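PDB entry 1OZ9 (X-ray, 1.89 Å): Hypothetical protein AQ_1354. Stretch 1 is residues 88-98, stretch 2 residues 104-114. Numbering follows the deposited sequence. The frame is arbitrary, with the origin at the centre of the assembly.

Stretch 1 (88-98) VISQDTAERQA
Stretch 2 (104-114) SLEEEVKRLIV

How do the two backbones run? Val88 and Ile89 are extended near -120/130, Ser90, the last strand residue, is at -95/120, and Gln91 to Ala98 turn into a helix near -60/-42; Ser104, at -73/160, leads into a second helix from Leu105 near -64/-42, and both helices run on beyond their stretches. The helix axes approach to 8.6 Å, with their N-to-C directions 117° apart, while the strand runs at 151° to the second helix. The register pairs Ile89 CA with Leu112 CA at 7.2 Å and Ala98 CA with Leu105 CA at 5.6 Å.

What starts each helix? Ser90 (chi1 t) and Ser104 (chi1 p) are N-caps: Ser90 OG accepts from Thr93 N at 3.3 Å, and Ser104 OG from Glu107 N at 2.9 Å.

Where do the helices interlock? Ala94 points toward its partner as a knob among Leu105, Glu108, Val109 and Leu112. Its CB lies 3.8 Å from Leu105 CD1 and 3.9 Å from Leu112 CD1, which places it in contact with both leucines. Leu105 (t, p) starts sideways, yet its CD1 reaches Glu95 CG at 3.7 Å.

What fills the ends? Ile89 (m, t) places CD1 3.8 Å from Leu112 CB and 3.7 Å from Ile113 CG1. At the other end, Ala98 CB meets Ser104 O at 3.6 Å and Glu108 CB at 3.9 Å.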

# COMPACT_ATOMS: atom_id res chain seq x y z
N VAL A 88 4.18 1.47 3.28
CA VAL A 88 4.98 0.64 4.18
C VAL A 88 4.02 -0.35 4.86
O VAL A 88 3.04 0.08 5.48
CB VAL A 88 5.62 1.52 5.28
CG1 VAL A 88 6.46 0.66 6.25
CG2 VAL A 88 6.48 2.61 4.65
N ILE A 89 4.35 -1.66 4.78
CA ILE A 89 3.49 -2.71 5.30
C ILE A 89 4.27 -3.56 6.29
O ILE A 89 5.44 -3.86 6.06
CB ILE A 89 3.09 -3.61 4.11
CG1 ILE A 89 2.11 -2.83 3.23
CG2 ILE A 89 2.51 -4.96 4.61
CD1 ILE A 89 1.82 -3.47 1.87
N SER A 90 3.64 -3.94 7.39
CA SER A 90 4.31 -4.82 8.32
C SER A 90 3.90 -6.25 8.01
O SER A 90 2.72 -6.62 8.08
CB SER A 90 3.91 -4.54 9.77
OG SER A 90 4.44 -5.59 10.60
N GLN A 91 4.89 -7.06 7.68
CA GLN A 91 4.64 -8.48 7.49
C GLN A 91 4.08 -9.12 8.76
O GLN A 91 3.24 -10.00 8.68
CB GLN A 91 5.93 -9.21 7.06
CG GLN A 91 5.69 -10.68 6.83
CD GLN A 91 6.99 -11.40 6.46
OE1 GLN A 91 7.61 -12.08 7.29
NE2 GLN A 91 7.38 -11.24 5.23
N ASP A 92 4.58 -8.71 9.92
CA ASP A 92 4.14 -9.27 11.19
C ASP A 92 2.64 -9.11 11.37
O ASP A 92 1.93 -10.04 11.76
CB ASP A 92 4.80 -8.57 12.36
CG ASP A 92 6.28 -8.83 12.46
OD1 ASP A 92 6.79 -9.84 11.88
OD2 ASP A 92 7.02 -8.07 13.12
N THR A 93 2.16 -7.89 11.14
CA THR A 93 0.75 -7.63 11.32
C THR A 93 -0.05 -8.27 10.22
O THR A 93 -1.10 -8.82 10.48
CB THR A 93 0.47 -6.12 11.41
OG1 THR A 93 0.95 -5.66 12.68
CG2 THR A 93 -1.05 -5.84 11.47
N ALA A 94 0.47 -8.21 8.99
CA ALA A 94 -0.20 -8.83 7.84
C ALA A 94 -0.43 -10.33 8.11
O ALA A 94 -1.49 -10.87 7.80
CB ALA A 94 0.66 -8.64 6.57
N GLU A 95 0.56 -11.00 8.70
CA GLU A 95 0.41 -12.44 8.98
C GLU A 95 -0.74 -12.71 9.95
O GLU A 95 -1.51 -13.65 9.76
CB GLU A 95 1.70 -13.08 9.50
CG GLU A 95 2.79 -13.29 8.45
CD GLU A 95 4.03 -13.93 9.06
OE1 GLU A 95 4.58 -13.32 10.01
OE2 GLU A 95 4.43 -15.04 8.62
N ARG A 96 -0.84 -11.88 10.99
CA ARG A 96 -1.89 -12.05 11.99
C ARG A 96 -3.25 -11.81 11.40
O ARG A 96 -4.21 -12.51 11.73
CB ARG A 96 -1.70 -11.13 13.21
CG ARG A 96 -0.55 -11.51 14.13
CD ARG A 96 -0.41 -10.59 15.35
NE ARG A 96 1.00 -10.32 15.62
CZ ARG A 96 1.59 -9.13 15.42
NH1 ARG A 96 0.88 -8.09 15.00
NH2 ARG A 96 2.88 -8.99 15.68
N GLN A 97 -3.35 -10.79 10.56
CA GLN A 97 -4.63 -10.46 9.94
C GLN A 97 -5.04 -11.56 8.98
O GLN A 97 -6.20 -11.98 8.95
CB GLN A 97 -4.59 -9.07 9.24
CG GLN A 97 -4.64 -7.94 10.26
CD GLN A 97 -4.48 -6.52 9.68
OE1 GLN A 97 -4.42 -6.31 8.45
NE2 GLN A 97 -4.42 -5.56 10.58
N ALA A 98 -4.07 -12.02 8.21
CA ALA A 98 -4.34 -13.11 7.28
C ALA A 98 -4.88 -14.29 8.07
O ALA A 98 -5.83 -14.93 7.65
CB ALA A 98 -3.06 -13.51 6.50
N SER A 104 -4.47 -16.19 2.66
CA SER A 104 -3.01 -16.28 2.64
C SER A 104 -2.31 -14.96 2.98
O SER A 104 -2.90 -13.89 2.89
CB SER A 104 -2.53 -16.81 1.29
OG SER A 104 -2.67 -15.82 0.28
N LEU A 105 -1.05 -15.07 3.38
CA LEU A 105 -0.23 -13.87 3.59
C LEU A 105 -0.13 -13.07 2.29
O LEU A 105 -0.20 -11.82 2.28
CB LEU A 105 1.16 -14.25 4.09
CG LEU A 105 2.16 -13.09 4.17
CD1 LEU A 105 1.66 -12.07 5.15
CD2 LEU A 105 3.52 -13.62 4.64
N GLU A 106 0.04 -13.79 1.18
CA GLU A 106 0.16 -13.11 -0.12
C GLU A 106 -1.11 -12.34 -0.38
O GLU A 106 -1.05 -11.21 -0.84
CB GLU A 106 0.40 -14.08 -1.27
CG GLU A 106 1.75 -14.75 -1.19
CD GLU A 106 2.17 -15.46 -2.47
OE1 GLU A 106 1.49 -15.33 -3.51
OE2 GLU A 106 3.19 -16.17 -2.41
N GLU A 107 -2.25 -12.95 -0.10
CA GLU A 107 -3.50 -12.25 -0.34
C GLU A 107 -3.59 -11.00 0.54
O GLU A 107 -4.02 -9.94 0.07
CB GLU A 107 -4.71 -13.16 -0.12
CG GLU A 107 -6.05 -12.43 -0.29
CD GLU A 107 -6.36 -12.00 -1.73
OE1 GLU A 107 -5.92 -12.68 -2.69
OE2 GLU A 107 -7.07 -10.98 -1.90
N GLU A 108 -3.15 -11.10 1.79
CA GLU A 108 -3.22 -9.95 2.70
C GLU A 108 -2.25 -8.84 2.27
O GLU A 108 -2.58 -7.64 2.29
CB GLU A 108 -2.96 -10.38 4.16
CG GLU A 108 -3.06 -9.24 5.20
CD GLU A 108 -4.47 -8.65 5.32
OE1 GLU A 108 -5.44 -9.23 4.76
OE2 GLU A 108 -4.60 -7.59 5.99
N VAL A 109 -1.05 -9.24 1.86
CA VAL A 109 -0.11 -8.23 1.40
C VAL A 109 -0.59 -7.52 0.14
O VAL A 109 -0.44 -6.30 0.00
CB VAL A 109 1.29 -8.85 1.23
CG1 VAL A 109 2.22 -7.85 0.52
CG2 VAL A 109 1.81 -9.25 2.62
N LYS A 110 -1.15 -8.27 -0.78
CA LYS A 110 -1.71 -7.72 -2.01
C LYS A 110 -2.80 -6.68 -1.69
O LYS A 110 -2.82 -5.56 -2.24
CB LYS A 110 -2.30 -8.83 -2.89
CG LYS A 110 -2.95 -8.33 -4.21
CD LYS A 110 -3.48 -9.49 -5.06
CE LYS A 110 -4.73 -10.08 -4.47
NZ LYS A 110 -5.25 -11.28 -5.22
N ARG A 111 -3.67 -7.05 -0.77
CA ARG A 111 -4.77 -6.17 -0.37
C ARG A 111 -4.27 -4.90 0.32
O ARG A 111 -4.84 -3.81 0.14
CB ARG A 111 -5.74 -6.93 0.53
CG ARG A 111 -6.66 -7.92 -0.25
CD ARG A 111 -7.62 -8.69 0.66
NE ARG A 111 -8.21 -9.89 0.05
CZ ARG A 111 -9.27 -10.56 0.57
NH1 ARG A 111 -9.87 -10.12 1.68
NH2 ARG A 111 -9.74 -11.66 -0.03
N LEU A 112 -3.21 -5.04 1.09
CA LEU A 112 -2.64 -3.92 1.80
C LEU A 112 -1.92 -2.99 0.83
O LEU A 112 -1.90 -1.78 1.04
CB LEU A 112 -1.67 -4.39 2.90
CG LEU A 112 -2.39 -5.00 4.12
CD1 LEU A 112 -1.40 -5.68 5.04
CD2 LEU A 112 -3.21 -3.95 4.92
N ILE A 113 -1.31 -3.54 -0.22
CA ILE A 113 -0.68 -2.68 -1.23
C ILE A 113 -1.72 -1.81 -1.89
O ILE A 113 -1.53 -0.60 -2.06
CB ILE A 113 -0.01 -3.55 -2.30
CG1 ILE A 113 1.28 -4.13 -1.72
CG2 ILE A 113 0.33 -2.72 -3.57
CD1 ILE A 113 1.84 -5.30 -2.55
N VAL A 114 -2.84 -2.41 -2.27
CA VAL A 114 -3.93 -1.64 -2.90
C VAL A 114 -4.45 -0.61 -1.93
O VAL A 114 -4.63 0.57 -2.28
CB VAL A 114 -5.05 -2.59 -3.38
CG1 VAL A 114 -6.26 -1.83 -3.96
CG2 VAL A 114 -4.45 -3.54 -4.45